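Local structure of thymidylate synthase (Enterobacteria phage T4, 1TIS) at residues 126-130 against 198-204; 238-244 against 268-274. The protein catalyses, as a homodimer, the reductive methylation of dUMP to dTMP, with 5,10-methylenetetrahydrofolate as one-carbon donor and reductant, a step of dTTP biosynthesis. One frame throughout, in Å; residues are numbered along the deposited sequence.

Interaction 1 (126-130 against 198-204)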
# COMPACT_ATOMS: atom_id res chain seq x y z
N ILE A 126 -0.63 -8.11 -16.75
CA ILE A 126 -0.86 -9.51 -16.93
C ILE A 126 0.25 -10.00 -17.81
O ILE A 126 0.60 -11.16 -17.69
CB ILE A 126 -2.26 -9.68 -17.47
CG1 ILE A 126 -3.19 -9.29 -16.29
CG2 ILE A 126 -2.49 -11.08 -18.02
CD1 ILE A 126 -4.73 -9.30 -16.40
N ASP A 127 0.91 -9.20 -18.65
CA ASP A 127 2.10 -9.65 -19.35
C ASP A 127 3.25 -9.87 -18.36
O ASP A 127 3.72 -11.00 -18.37
CB ASP A 127 2.53 -8.63 -20.40
CG ASP A 127 1.55 -8.48 -21.58
OD1 ASP A 127 0.75 -9.37 -21.82
OD2 ASP A 127 1.60 -7.45 -22.26
N ARG A 128 3.74 -8.97 -17.46
CA ARG A 128 4.83 -9.29 -16.51
C ARG A 128 4.65 -10.65 -15.85
O ARG A 128 5.61 -11.42 -15.87
CB ARG A 128 4.97 -8.31 -15.36
CG ARG A 128 5.20 -6.88 -15.85
CD ARG A 128 6.07 -5.99 -14.93
NE ARG A 128 7.52 -6.16 -15.10
CZ ARG A 128 8.35 -5.14 -15.33
NH1 ARG A 128 7.92 -3.87 -15.35
NH2 ARG A 128 9.64 -5.37 -15.54
N ILE A 129 3.43 -11.01 -15.41
CA ILE A 129 3.13 -12.32 -14.83
C ILE A 129 3.35 -13.40 -15.87
O ILE A 129 3.88 -14.47 -15.58
CB ILE A 129 1.68 -12.54 -14.40
CG1 ILE A 129 0.95 -11.28 -13.89
CG2 ILE A 129 1.77 -13.68 -13.39
CD1 ILE A 129 1.19 -10.74 -12.47
N LYS A 130 2.89 -13.15 -17.09
CA LYS A 130 3.07 -14.11 -18.16
C LYS A 130 4.54 -14.25 -18.54
O LYS A 130 4.96 -15.26 -19.13
CB LYS A 130 2.40 -13.70 -19.47
CG LYS A 130 0.93 -13.39 -19.60
CD LYS A 130 0.03 -14.57 -19.37
CE LYS A 130 -1.32 -14.09 -19.83
NZ LYS A 130 -1.34 -13.98 -21.27
N VAL A 198 -7.24 -13.45 -13.23
CA VAL A 198 -5.86 -13.38 -13.69
C VAL A 198 -5.10 -14.72 -13.61
O VAL A 198 -4.28 -15.03 -14.48
CB VAL A 198 -5.14 -12.31 -12.91
CG1 VAL A 198 -3.79 -12.04 -13.61
CG2 VAL A 198 -5.95 -11.02 -12.87
N ALA A 199 -5.33 -15.60 -12.62
CA ALA A 199 -4.75 -16.91 -12.59
C ALA A 199 -5.30 -17.66 -13.76
O ALA A 199 -4.50 -18.43 -14.29
CB ALA A 199 -5.14 -17.71 -11.45
N LYS A 200 -6.54 -17.49 -14.29
CA LYS A 200 -6.94 -18.26 -15.46
C LYS A 200 -6.28 -17.77 -16.77
O LYS A 200 -6.08 -18.53 -17.74
CB LYS A 200 -8.47 -18.23 -15.58
CG LYS A 200 -9.00 -19.11 -16.72
CD LYS A 200 -8.80 -20.57 -16.30
CE LYS A 200 -8.41 -21.60 -17.38
NZ LYS A 200 -8.20 -22.91 -16.74
N MET A 201 -5.87 -16.51 -16.84
CA MET A 201 -5.18 -15.98 -18.02
C MET A 201 -3.77 -16.46 -17.96
O MET A 201 -3.29 -17.05 -18.91
CB MET A 201 -5.13 -14.45 -18.06
CG MET A 201 -6.44 -13.76 -18.36
SD MET A 201 -6.32 -12.03 -17.91
CE MET A 201 -5.68 -11.25 -19.36
N CYS A 202 -3.12 -16.28 -16.80
CA CYS A 202 -1.73 -16.68 -16.63
C CYS A 202 -1.53 -18.20 -16.45
O CYS A 202 -0.42 -18.73 -16.48
CB CYS A 202 -1.18 -15.85 -15.44
SG CYS A 202 -1.28 -14.07 -15.71
N ASN A 203 -2.66 -18.91 -16.30
CA ASN A 203 -2.74 -20.32 -16.02
C ASN A 203 -1.85 -20.71 -14.83
O ASN A 203 -0.92 -21.53 -14.77
CB ASN A 203 -2.37 -21.10 -17.30
CG ASN A 203 -2.79 -22.58 -17.24
OD1 ASN A 203 -2.02 -23.45 -17.65
ND2 ASN A 203 -3.98 -23.00 -16.78
N LEU A 204 -2.23 -20.04 -13.76
CA LEU A 204 -1.59 -20.28 -12.52
C LEU A 204 -2.74 -20.68 -11.62
O LEU A 204 -3.93 -20.49 -11.90
CB LEU A 204 -0.88 -18.99 -12.09
CG LEU A 204 0.18 -18.27 -12.97
CD1 LEU A 204 1.12 -17.47 -12.11
CD2 LEU A 204 1.11 -19.24 -13.62
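Two helices of the thymidylate synthase fold, 121-131 and 184-202, pack here near the C-terminal end of each. The axes of 126-130 and 198-202 approach to 10.1 Å and cross at -49°, the backbones come closer toward Lys-130 and Cys-202, and the contact is made by side chains one turn apart. Ile-126, with chi1 m and chi2 t, extends toward the second helix: its CG1 lies 3.9 Å from CG1 of Val-198, and its CG2 lies 3.5 Å from CE of Met-201. Branched, fairly stiff side chains suit Ile-126 and Val-198, whereas the unbranched thioether of Met-201 (m, t, p) can bend its methyl under the isoleucine. One turn on, Ile-129 takes a chi1 of -33°, between wells, and its CG2 reaches CD1 of Leu-204 at 4.1 Å; Ile-129 and Leu-204 both also rest on Val-164 of strand 157-164. The positive phi of Asn-203 ends the second helix and lets the chain turn so that Leu-204 faces back into the contact. Lys-130 starts sideways, but two successive m rotamers lay its methylenes along the helix end, with CD 3.9 Å from CA of Cys-202, while NZ forms a hydrogen bond with OG1 of Thr-254. Between these longer chains a small, polarizable group fits well: SG of Cys-202, chi1 m, sits 3.6 Å from CB of Ile-129 and 4.0 Å from CG2 of Ile-126.

Interaction 2 (238-244 against 268-274)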
# COMPACT_ATOMS: atom_id res chain seq x y z
N CYS A 238 -17.57 -22.40 -0.17
CA CYS A 238 -17.90 -22.17 -1.54
C CYS A 238 -16.80 -22.46 -2.53
O CYS A 238 -15.61 -22.21 -2.29
CB CYS A 238 -18.38 -20.72 -1.61
SG CYS A 238 -19.52 -20.22 -0.26
N GLU A 239 -17.31 -23.13 -3.57
CA GLU A 239 -16.57 -23.49 -4.76
C GLU A 239 -16.70 -22.24 -5.59
O GLU A 239 -17.69 -21.51 -5.50
CB GLU A 239 -17.23 -24.65 -5.48
CG GLU A 239 -16.43 -25.24 -6.64
CD GLU A 239 -17.00 -26.56 -7.16
OE1 GLU A 239 -17.43 -27.38 -6.33
OE2 GLU A 239 -17.01 -26.79 -8.38
N LEU A 240 -15.79 -22.10 -6.52
CA LEU A 240 -15.57 -20.80 -7.10
C LEU A 240 -15.56 -20.72 -8.63
O LEU A 240 -14.60 -20.21 -9.20
CB LEU A 240 -14.24 -20.35 -6.36
CG LEU A 240 -12.90 -21.18 -6.00
CD1 LEU A 240 -12.06 -20.39 -5.00
CD2 LEU A 240 -13.15 -22.45 -5.22
N VAL A 241 -16.64 -21.09 -9.34
CA VAL A 241 -16.59 -21.28 -10.80
C VAL A 241 -17.10 -20.28 -11.84
O VAL A 241 -18.27 -19.87 -11.80
CB VAL A 241 -17.25 -22.65 -11.14
CG1 VAL A 241 -16.34 -23.75 -10.58
CG2 VAL A 241 -18.66 -22.74 -10.58
N ILE A 242 -16.24 -19.94 -12.82
CA ILE A 242 -16.51 -18.96 -13.88
C ILE A 242 -16.86 -19.72 -15.14
O ILE A 242 -16.26 -20.76 -15.41
CB ILE A 242 -15.27 -18.07 -14.20
CG1 ILE A 242 -14.93 -17.27 -12.95
CG2 ILE A 242 -15.52 -17.16 -15.43
CD1 ILE A 242 -13.59 -16.51 -12.96
N SER A 243 -17.74 -19.16 -15.96
CA SER A 243 -18.18 -19.80 -17.17
C SER A 243 -18.25 -18.84 -18.34
O SER A 243 -18.09 -17.62 -18.21
CB SER A 243 -19.53 -20.40 -16.96
OG SER A 243 -19.60 -21.48 -17.88
N GLY A 244 -18.49 -19.49 -19.49
CA GLY A 244 -18.62 -18.87 -20.79
C GLY A 244 -17.30 -18.70 -21.52
O GLY A 244 -17.32 -18.39 -22.71
N ASP A 268 -22.40 -15.57 -15.40
CA ASP A 268 -21.28 -16.47 -15.63
C ASP A 268 -20.37 -16.82 -14.47
O ASP A 268 -19.36 -17.52 -14.64
CB ASP A 268 -20.42 -15.89 -16.71
CG ASP A 268 -20.93 -16.08 -18.12
OD1 ASP A 268 -21.29 -17.21 -18.50
OD2 ASP A 268 -20.92 -15.07 -18.85
N PHE A 269 -20.66 -16.35 -13.27
CA PHE A 269 -19.76 -16.55 -12.16
C PHE A 269 -20.71 -17.15 -11.18
O PHE A 269 -21.75 -16.54 -10.95
CB PHE A 269 -19.22 -15.21 -11.63
CG PHE A 269 -18.42 -14.36 -12.62
CD1 PHE A 269 -19.06 -13.78 -13.71
CD2 PHE A 269 -17.06 -14.17 -12.44
CE1 PHE A 269 -18.35 -13.01 -14.62
CE2 PHE A 269 -16.36 -13.41 -13.35
CZ PHE A 269 -17.00 -12.83 -14.44
N VAL A 270 -20.45 -18.31 -10.60
CA VAL A 270 -21.41 -18.93 -9.70
C VAL A 270 -20.76 -19.77 -8.57
O VAL A 270 -19.59 -20.16 -8.71
CB VAL A 270 -22.32 -19.65 -10.75
CG1 VAL A 270 -21.58 -20.80 -11.47
CG2 VAL A 270 -23.62 -19.95 -10.03
N LEU A 271 -21.40 -20.06 -7.42
CA LEU A 271 -20.78 -20.82 -6.32
C LEU A 271 -21.49 -22.15 -5.92
O LEU A 271 -22.72 -22.17 -5.75
CB LEU A 271 -20.69 -19.93 -5.09
CG LEU A 271 -20.19 -18.51 -5.21
CD1 LEU A 271 -19.90 -17.95 -3.83
CD2 LEU A 271 -18.90 -18.49 -5.97
N ASN A 272 -20.81 -23.30 -5.73
CA ASN A 272 -21.49 -24.55 -5.37
C ASN A 272 -21.64 -24.65 -3.86
O ASN A 272 -20.75 -24.22 -3.13
CB ASN A 272 -20.74 -25.83 -5.81
CG ASN A 272 -21.40 -27.16 -5.35
OD1 ASN A 272 -20.90 -27.83 -4.45
ND2 ASN A 272 -22.53 -27.64 -5.85
N ASN A 273 -22.82 -25.17 -3.49
CA ASN A 273 -23.31 -25.46 -2.13
C ASN A 273 -22.69 -24.71 -0.95
O ASN A 273 -22.32 -25.17 0.13
CB ASN A 273 -23.23 -26.98 -1.90
CG ASN A 273 -24.19 -27.72 -2.83
OD1 ASN A 273 -25.23 -27.21 -3.25
ND2 ASN A 273 -23.85 -28.93 -3.26
N TYR A 274 -22.88 -23.44 -1.28
CA TYR A 274 -22.48 -22.27 -0.55
C TYR A 274 -23.47 -22.02 0.57
O TYR A 274 -24.69 -22.02 0.39
CB TYR A 274 -22.40 -21.27 -1.69
CG TYR A 274 -22.85 -19.83 -1.64
CD1 TYR A 274 -22.18 -18.88 -0.89
CD2 TYR A 274 -23.84 -19.44 -2.52
CE1 TYR A 274 -22.48 -17.54 -1.04
CE2 TYR A 274 -24.15 -18.10 -2.67
CZ TYR A 274 -23.46 -17.15 -1.94
OH TYR A 274 -23.71 -15.79 -2.15
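Asp-268 opens the second segment by offering its backbone O to N of Ser-243, 2.7 Å away; the same O lies 3.3 Å from CA of Ile-242 in a CA-H...O contact. Gly-244 suits its place, since its phi is positive and a CB would clash with OD1 of Asp-268. Phe-269 then faces Ile-242 in a non-hydrogen-bonded pair, its CD2 3.8 Å from CG1 of Ile-242. These bulky apolar groups belong on this face because helix 184-202 lies against it, with Ile-197 touching both. At Val-270 the two strands, 241-242 and 269-270, form a small antiparallel sheet: its N donates to O of Val-241 (2.9 Å), and its O accepts from N of Val-241 (3.2 Å). The two beta-branched valines, well suited to extended backbone, meet on the exposed face, CG1 of Val-270 lying 3.6 Å from CG2 of Val-241. Beyond the paired valines, CA of Leu-271 approaches O of Glu-239 at 3.3 Å, and its CD1 packs 3.9 Å from CB of Cys-238, near Phe-42. Asn-272, polar as befits the surface, sets CB 3.7 Å from OE1 of Glu-239. Last, poorly ordered Tyr-274 makes an edge-on sulfur-aromatic contact; SG of Cys-238 to CD1 of Tyr-274, 3.0 Å, is abnormally short and warrants caution.

How the interactions relate
Along the chain the two contacts come in series: interaction 1 joins residues 126-130 to 198-204 and is complete before interaction 2 opens at residue 238. Their centres lie about 20 Å apart, and their nearest atoms about 6 Å, without touching. Helix 184-202 connects them: its last turn and the residues just after it form one side of interaction 1, while Thr-193, His-196 and Ile-197 support interaction 2. Helix 254-262, which lies between the two strands of interaction 2 in sequence, sends Thr-254 back to Ile-126, Met-201 and Lys-130. Helix 184-202 thus packs on helix 121-131 at its C-terminal end and on the small sheet about a turn or two earlier.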